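Side-chain contact in hydrazine synthase alpha subunit (Candidatus Kuenenia stuttgartiensis, PDB 5C2V), which condenses hydroxylamine formed in the gamma subunit with ammonia to yield hydrazine, the second half-reaction of the hydrazine synthase complex: residues L233-N238 against V316-P321. Numbering follows the deposited sequence.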
loop_
_atom_site.group_PDB
_atom_site.type_symbol
_atom_site.label_atom_id
_atom_site.label_comp_id
_atom_site.label_asym_id
_atom_site.label_seq_id
_atom_site.Cartn_x
_atom_site.Cartn_y
_atom_site.Cartn_z
ATOM N N LEU D 233 24.743 17.174 -10.692
ATOM C CA LEU D 233 25.183 16.909 -12.058
ATOM C C LEU D 233 25.131 15.429 -12.431
ATOM O O LEU D 233 25.558 14.567 -11.663
ATOM C CB LEU D 233 26.605 17.437 -12.262
ATOM C CG LEU D 233 26.821 18.922 -11.960
ATOM C CD1 LEU D 233 28.288 19.297 -12.113
ATOM C CD2 LEU D 233 25.944 19.784 -12.855
ATOM N N THR D 234 24.601 15.148 -13.618
ATOM C CA THR D 234 24.625 13.803 -14.176
ATOM C C THR D 234 25.912 13.614 -14.976
ATOM O O THR D 234 26.467 14.585 -15.492
ATOM C CB THR D 234 23.406 13.534 -15.083
ATOM O OG1 THR D 234 23.525 14.299 -16.289
ATOM C CG2 THR D 234 22.114 13.904 -14.370
ATOM N N PRO D 235 26.395 12.366 -15.078
ATOM C CA PRO D 235 27.625 12.089 -15.831
ATOM C C PRO D 235 27.518 12.445 -17.316
ATOM O O PRO D 235 28.541 12.673 -17.961
ATOM C CB PRO D 235 27.816 10.580 -15.645
ATOM C CG PRO D 235 27.091 10.261 -14.380
ATOM C CD PRO D 235 25.899 11.167 -14.379
ATOM N N ASP D 236 26.298 12.488 -17.847
ATOM C CA ASP D 236 26.082 12.859 -19.245
ATOM C C ASP D 236 25.751 14.345 -19.423
ATOM O O ASP D 236 25.432 14.782 -20.528
ATOM C CB ASP D 236 24.984 11.994 -19.872
ATOM C CG ASP D 236 23.819 11.751 -18.937
ATOM O OD1 ASP D 236 23.284 12.728 -18.374
ATOM O OD2 ASP D 236 23.438 10.573 -18.771
ATOM N N GLY D 237 25.828 15.114 -18.341
ATOM C CA GLY D 237 25.651 16.555 -18.426
ATOM C C GLY D 237 24.254 17.127 -18.254
ATOM O O GLY D 237 23.933 18.167 -18.832
ATOM N N ASN D 238 23.415 16.453 -17.473
ATOM C CA ASN D 238 22.107 17.000 -17.120
ATOM C C ASN D 238 22.003 17.301 -15.625
ATOM O O ASN D 238 22.947 17.064 -14.869
ATOM C CB ASN D 238 20.996 16.041 -17.545
ATOM C CG ASN D 238 21.056 15.703 -19.021
ATOM O OD1 ASN D 238 20.449 16.382 -19.851
ATOM N ND2 ASN D 238 21.792 14.650 -19.358
ATOM N N VAL D 316 20.839 3.536 -5.820
ATOM C CA VAL D 316 20.396 2.831 -7.023
ATOM C C VAL D 316 21.310 3.196 -8.189
ATOM O O VAL D 316 21.621 4.367 -8.388
ATOM C CB VAL D 316 18.928 3.157 -7.394
ATOM C CG1 VAL D 316 17.964 2.454 -6.452
ATOM C CG2 VAL D 316 18.686 4.661 -7.391
ATOM N N SER D 317 21.740 2.195 -8.951
ATOM C CA SER D 317 22.679 2.417 -10.051
ATOM C C SER D 317 22.148 3.442 -11.050
ATOM O O SER D 317 20.990 3.378 -11.459
ATOM C CB SER D 317 22.987 1.105 -10.771
ATOM O OG SER D 317 21.944 0.756 -11.664
ATOM N N TRP D 318 23.000 4.390 -11.429
ATOM C CA TRP D 318 22.612 5.430 -12.374
ATOM C C TRP D 318 22.334 4.854 -13.757
ATOM O O TRP D 318 21.418 5.297 -14.451
ATOM C CB TRP D 318 23.696 6.505 -12.469
ATOM C CG TRP D 318 23.637 7.278 -13.750
ATOM C CD1 TRP D 318 24.434 7.111 -14.844
ATOM C CD2 TRP D 318 22.716 8.326 -14.080
ATOM N NE1 TRP D 318 24.074 7.996 -15.831
ATOM C CE2 TRP D 318 23.022 8.752 -15.387
ATOM C CE3 TRP D 318 21.669 8.947 -13.394
ATOM C CZ2 TRP D 318 22.317 9.771 -16.022
ATOM C CZ3 TRP D 318 20.970 9.960 -14.028
ATOM C CH2 TRP D 318 21.297 10.362 -15.328
ATOM N N ASP D 319 23.129 3.865 -14.150
ATOM C CA ASP D 319 22.997 3.247 -15.464
ATOM C C ASP D 319 21.660 2.524 -15.608
ATOM O O ASP D 319 20.987 2.648 -16.632
ATOM C CB ASP D 319 24.152 2.275 -15.715
ATOM C CG ASP D 319 25.500 2.969 -15.747
ATOM O OD1 ASP D 319 25.545 4.167 -16.099
ATOM O OD2 ASP D 319 26.514 2.317 -15.421
ATOM N N ALA D 320 21.281 1.775 -14.579
ATOM C CA ALA D 320 20.006 1.065 -14.581
ATOM C C ALA D 320 19.260 1.279 -13.267
ATOM O O ALA D 320 19.292 0.423 -12.384
ATOM C CB ALA D 320 20.224 -0.418 -14.834
ATOM N N PRO D 321 18.577 2.427 -13.138
ATOM C CA PRO D 321 17.849 2.768 -11.911
ATOM C C PRO D 321 16.551 1.983 -11.756
ATOM O O PRO D 321 15.472 2.490 -12.066
ATOM C CB PRO D 321 17.566 4.261 -12.079
ATOM C CG PRO D 321 17.514 4.465 -13.547
ATOM C CD PRO D 321 18.509 3.507 -14.138
#
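Trp318 carries this contact alone on its side, its indole meeting Thr234, Pro235 and Asp236. Pro235 CD lies over one face, 4.0 Å from the centroid of the five-membered ring and 18° off its normal, a CH-pi contact, while CG reaches on toward NE1 and CD1. Asp236 OD2 comes to the edge of the benzo ring at CZ2, near the ring plane, its carboxylate turned 51° from the indole. Thr234 meets the far end obliquely, CG2 lying 3.8 Å from Trp318 CH2. With CG roughly anti to the backbone N (chi1 157°), the indole is directed at the turn.

The carboxylate is anchored through its other oxygen. Asp236 OD1 accepts from Thr234 OG1 at 2.6 Å and from Asn238 ND2, the two donors coming from opposite faces of the carboxylate plane. Thr234 OG1 in turn accepts from the backbone N of Asn238. Val261 and Ile291 also pack on the indole, and the carbonyl O of Trp318 accepts a hydrogen bond from ND2 of Asn250 of the beta subunit.

The type I turn Thr234-Gly237, closing the hairpin of strands 228-233 and 239-245, packs against the loop after strand 312-317, joining two four-stranded antiparallel sheets, consistent with neighbouring blades of the six-bladed beta-propeller.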